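Local coordinates for sporozoite-specific SAG protein (Toxoplasma gondii, PDB 2WNK), which is a SAG2-related surface antigen of the sporozoite stage, built from two SRS domains and probably displayed at the parasite surface, at residues A[42-47]-A[57-62]; A[47-53]-A[96-100]. The contacts are given in a common frame with arbitrary orientation. Residue numbers count along the deposited sequence, not the author numbering.

Contact 1: residues A[42-47]-A[57-62]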
# COMPACT_ATOMS: atom_id res chain seq x y z
N GLY A 42 16.33 -11.25 -9.46
CA GLY A 42 17.02 -10.65 -8.32
C GLY A 42 17.74 -9.34 -8.55
O GLY A 42 17.17 -8.36 -9.07
N ASP A 43 19.01 -9.31 -8.16
CA ASP A 43 19.81 -8.09 -8.19
C ASP A 43 19.92 -7.49 -9.59
O ASP A 43 20.12 -6.28 -9.74
CB ASP A 43 21.21 -8.39 -7.66
CG ASP A 43 21.83 -7.23 -6.91
OD1 ASP A 43 21.18 -6.17 -6.78
OD2 ASP A 43 22.97 -7.37 -6.43
N SER A 44 19.77 -8.33 -10.61
CA SER A 44 20.04 -7.92 -12.00
C SER A 44 18.83 -7.40 -12.79
O SER A 44 18.99 -6.95 -13.92
CB SER A 44 20.62 -9.09 -12.82
OG SER A 44 21.89 -9.52 -12.34
N THR A 45 17.63 -7.51 -12.21
CA THR A 45 16.37 -7.19 -12.90
C THR A 45 16.37 -5.76 -13.37
O THR A 45 16.79 -4.88 -12.61
CB THR A 45 15.18 -7.34 -11.94
OG1 THR A 45 15.13 -8.70 -11.48
CG2 THR A 45 13.86 -7.03 -12.65
N LYS A 46 15.88 -5.52 -14.59
CA LYS A 46 15.77 -4.16 -15.10
C LYS A 46 14.30 -3.79 -15.34
O LYS A 46 13.44 -4.68 -15.51
CB LYS A 46 16.57 -4.01 -16.39
CG LYS A 46 18.05 -4.32 -16.21
CD LYS A 46 18.88 -3.77 -17.38
CE LYS A 46 19.04 -2.25 -17.27
NZ LYS A 46 19.74 -1.64 -18.44
N VAL A 47 14.02 -2.49 -15.36
CA VAL A 47 12.66 -2.01 -15.65
C VAL A 47 12.81 -0.91 -16.68
O VAL A 47 13.87 -0.29 -16.78
CB VAL A 47 11.98 -1.40 -14.44
CG1 VAL A 47 11.88 -2.48 -13.31
CG2 VAL A 47 12.75 -0.13 -13.96
N ALA A 57 16.41 1.13 -16.36
CA ALA A 57 17.27 1.20 -15.18
C ALA A 57 17.22 -0.13 -14.44
O ALA A 57 16.27 -0.89 -14.61
CB ALA A 57 16.78 2.29 -14.28
N ALA A 58 18.22 -0.42 -13.60
CA ALA A 58 18.12 -1.56 -12.70
C ALA A 58 17.01 -1.32 -11.69
O ALA A 58 16.86 -0.22 -11.13
CB ALA A 58 19.46 -1.78 -11.97
N LEU A 59 16.23 -2.36 -11.45
CA LEU A 59 15.13 -2.26 -10.51
C LEU A 59 15.56 -1.71 -9.13
O LEU A 59 14.83 -0.91 -8.53
CB LEU A 59 14.43 -3.62 -10.36
CG LEU A 59 13.35 -3.66 -9.28
CD1 LEU A 59 12.19 -2.71 -9.58
CD2 LEU A 59 12.81 -5.09 -9.16
N LYS A 60 16.69 -2.16 -8.58
CA LYS A 60 17.05 -1.71 -7.22
C LYS A 60 17.44 -0.25 -7.12
O LYS A 60 17.51 0.31 -6.00
CB LYS A 60 18.17 -2.55 -6.60
CG LYS A 60 19.19 -3.06 -7.58
CD LYS A 60 18.63 -4.36 -8.16
CE LYS A 60 17.43 -4.92 -7.33
NZ LYS A 60 16.53 -5.88 -8.08
N ASP A 61 17.72 0.35 -8.27
CA ASP A 61 18.06 1.78 -8.38
C ASP A 61 16.84 2.65 -8.56
O ASP A 61 16.95 3.90 -8.57
CB ASP A 61 18.98 1.99 -9.57
CG ASP A 61 20.35 1.44 -9.34
OD1 ASP A 61 20.76 1.40 -8.16
OD2 ASP A 61 21.02 1.07 -10.33
N VAL A 62 15.68 2.03 -8.79
CA VAL A 62 14.41 2.77 -8.86
C VAL A 62 13.48 2.45 -7.70
O VAL A 62 12.85 3.34 -7.13
CB VAL A 62 13.70 2.52 -10.20
CG1 VAL A 62 12.40 3.29 -10.25
CG2 VAL A 62 14.59 2.95 -11.30

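Contact 2: residues A[47-53]-A[96-100]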
# COMPACT_ATOMS: atom_id res chain seq x y z
N VAL A 47 14.02 -2.49 -15.36
CA VAL A 47 12.66 -2.01 -15.65
C VAL A 47 12.81 -0.91 -16.68
O VAL A 47 13.87 -0.29 -16.78
CB VAL A 47 11.98 -1.40 -14.44
CG1 VAL A 47 11.88 -2.48 -13.31
CG2 VAL A 47 12.75 -0.13 -13.96
N CYS A 48 11.74 -0.62 -17.43
CA CYS A 48 11.75 0.61 -18.27
C CYS A 48 11.30 1.80 -17.45
O CYS A 48 10.56 1.66 -16.47
CB CYS A 48 10.90 0.42 -19.51
SG CYS A 48 11.60 -0.88 -20.50
N THR A 49 11.79 2.99 -17.82
CA THR A 49 11.42 4.19 -17.11
C THR A 49 10.65 5.15 -18.00
O THR A 49 10.32 6.26 -17.60
CB THR A 49 12.68 4.88 -16.51
OG1 THR A 49 13.63 5.08 -17.59
CG2 THR A 49 13.26 3.98 -15.38
N THR A 50 10.37 4.70 -19.22
CA THR A 50 9.41 5.33 -20.11
C THR A 50 8.54 4.22 -20.72
O THR A 50 8.93 3.04 -20.76
CB THR A 50 10.08 6.06 -21.26
OG1 THR A 50 10.94 5.12 -21.91
CG2 THR A 50 10.86 7.30 -20.75
N ALA A 51 7.35 4.60 -21.18
CA ALA A 51 6.37 3.61 -21.63
C ALA A 51 6.79 2.82 -22.89
O ALA A 51 6.25 1.74 -23.18
CB ALA A 51 5.01 4.27 -21.83
N ASP A 52 7.75 3.37 -23.66
CA ASP A 52 8.29 2.67 -24.87
C ASP A 52 9.67 2.09 -24.65
O ASP A 52 10.30 1.69 -25.60
CB ASP A 52 8.30 3.59 -26.09
CG ASP A 52 9.27 4.76 -25.95
OD1 ASP A 52 9.75 5.02 -24.81
OD2 ASP A 52 9.46 5.45 -26.95
N CYS A 53 10.10 2.02 -23.38
CA CYS A 53 11.37 1.42 -23.04
C CYS A 53 12.53 2.16 -23.73
O CYS A 53 13.61 1.59 -23.94
CB CYS A 53 11.37 -0.06 -23.38
SG CYS A 53 10.41 -0.99 -22.15
N VAL A 96 7.22 2.61 -12.85
CA VAL A 96 8.02 1.73 -13.67
C VAL A 96 7.18 1.18 -14.84
O VAL A 96 5.96 1.11 -14.76
CB VAL A 96 8.70 0.57 -12.89
CG1 VAL A 96 9.66 1.16 -11.80
CG2 VAL A 96 7.68 -0.35 -12.23
N PHE A 97 7.86 0.75 -15.88
CA PHE A 97 7.19 0.29 -17.11
C PHE A 97 7.81 -0.97 -17.61
O PHE A 97 9.02 -1.23 -17.43
CB PHE A 97 7.34 1.35 -18.22
CG PHE A 97 6.76 2.68 -17.90
CD1 PHE A 97 5.44 2.94 -18.23
CD2 PHE A 97 7.51 3.65 -17.24
CE1 PHE A 97 4.89 4.18 -17.94
CE2 PHE A 97 6.96 4.89 -16.96
CZ PHE A 97 5.66 5.15 -17.31
N PHE A 98 6.96 -1.78 -18.29
CA PHE A 98 7.46 -2.88 -19.09
C PHE A 98 6.77 -2.91 -20.44
O PHE A 98 5.71 -2.26 -20.61
CB PHE A 98 7.15 -4.21 -18.38
CG PHE A 98 7.70 -4.28 -16.98
CD1 PHE A 98 9.04 -4.61 -16.78
CD2 PHE A 98 6.90 -3.97 -15.89
CE1 PHE A 98 9.60 -4.68 -15.51
CE2 PHE A 98 7.44 -4.01 -14.60
CZ PHE A 98 8.80 -4.37 -14.42
N LEU A 99 7.35 -3.65 -21.39
CA LEU A 99 6.61 -4.00 -22.59
C LEU A 99 6.47 -5.51 -22.71
O LEU A 99 7.40 -6.25 -22.38
CB LEU A 99 7.37 -3.52 -23.83
CG LEU A 99 7.34 -1.99 -23.91
CD1 LEU A 99 8.36 -1.47 -24.92
CD2 LEU A 99 5.91 -1.50 -24.27
N CYS A 100 5.35 -5.94 -23.29
CA CYS A 100 5.16 -7.31 -23.71
C CYS A 100 5.29 -7.27 -25.23
O CYS A 100 4.59 -6.48 -25.89
CB CYS A 100 3.75 -7.79 -23.34
SG CYS A 100 3.41 -7.91 -21.53
O HOH W 1 4.84 0.54 -21.08

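Contact 1: residues A[42-47]-A[57-62]
Two short strands, 46-48 and 56-58, form a small antiparallel beta hairpin within the first SRS domain of this SAG-family antigen, and this contact takes in its open end, where the two strands part. Ala-57 makes the hydrogen-bonded pair with Val-47: Val-47 N donates to Ala-57 O at 2.9 Å and Ala-57 N to Val-47 O at 2.9 Å, both nearly straight. The small methyl of Ala-57 lies on the same face as the Val-47 side chain. Ala-58 follows opposite Lys-46 as a non-hydrogen-bonded pair, and here the side chains diverge; that of Lys-46 runs back to a salt bridge with Glu-56. Leu-59 N extends the ladder, donating to Thr-45 O at 2.8 Å, although the backbone of residues 59-61 already has helical angles. Its buried side chain suits the interior: Leu-59 CD1 touches Val-47 CG1 at 3.7 Å, while Thr-45 directs OG1 to the carbonyl of Glu-40. Lys-60 then turns toward the 3-10 segment 43-44, its methylene CD resting 3.4 Å from Asp-43 OD1. Its long, flexible arm bridges the widening gap between the two segments, ending in a hydrogen bond from Lys-60 NZ to Gly-42 O at 2.7 Å. Val-62, beta-branched and apolar, comes back under the hairpin, with CG2 at 4.5 Å from Val-47 CG2.

Contact 2: residues A[47-53]-A[96-100]
One antiparallel bridge joins the end of hairpin strand 46-48 to strand 94-101 in the mixed sheet of the first SRS domain of this SAG-family protein, and a disulfide-closed loop folds over it. At the hydrogen-bonded pair both backbone groups of each residue are satisfied: Cys-48 N donates to Phe-97 O at 2.8 Å, and Phe-97 N to Cys-48 O at 2.9 Å. Beyond it the chain turns away in a type I beta turn from Thr-50 to Cys-53, closed by Cys-53 N to Thr-50 O at 3.0 Å. Water 1 then takes over where direct pairing stops, donating to Ala-51 O (2.8 Å) and to Phe-98 O (3.0 Å). Thr-50 OG1 and Asp-52 OD1 lie 3.1 Å apart, and both also bond to Ser-54. The disulfide Cys-48 SG to Cys-53 SG, 2.0 Å, staples the loop, and Leu-99 CD1 packs on Cys-53 SG at 3.5 Å. The flat ring of Phe-97 carries the turn, with Ala-51 CA over one face, 3.6 Å from Phe-97 CD1. Strand 94-101 runs between strands 121-127 and 34-36: Phe-97 stacks with His-124 of the former, Leu-99 pairs with Lys-36 of the latter, and Cys-100 is disulfide-bonded to Cys-28 of strand 22-28.

Overall arrangement
From the N terminus, the chain enters contact 1 at 42-47, passes through contact 2 at 47-53, returns to contact 1 at 57-62 and reaches contact 2 again only at 96-100. The two contacts therefore cross along the sequence rather than nest. Contact 1 closes a short local loop of nine intervening residues, whereas contact 2 closes a longer one of 42, which includes strands 66-72 and 80-86. Val-47 belongs to both, and Val-62 CG1 meets Val-96 CG1 at 3.8 Å, so strand 46-48 and the turn after strand 56-58 both touch strand 94-101. Together they tie the hairpin 46-48/56-58 to the four-stranded mixed sheet of the first SRS domain.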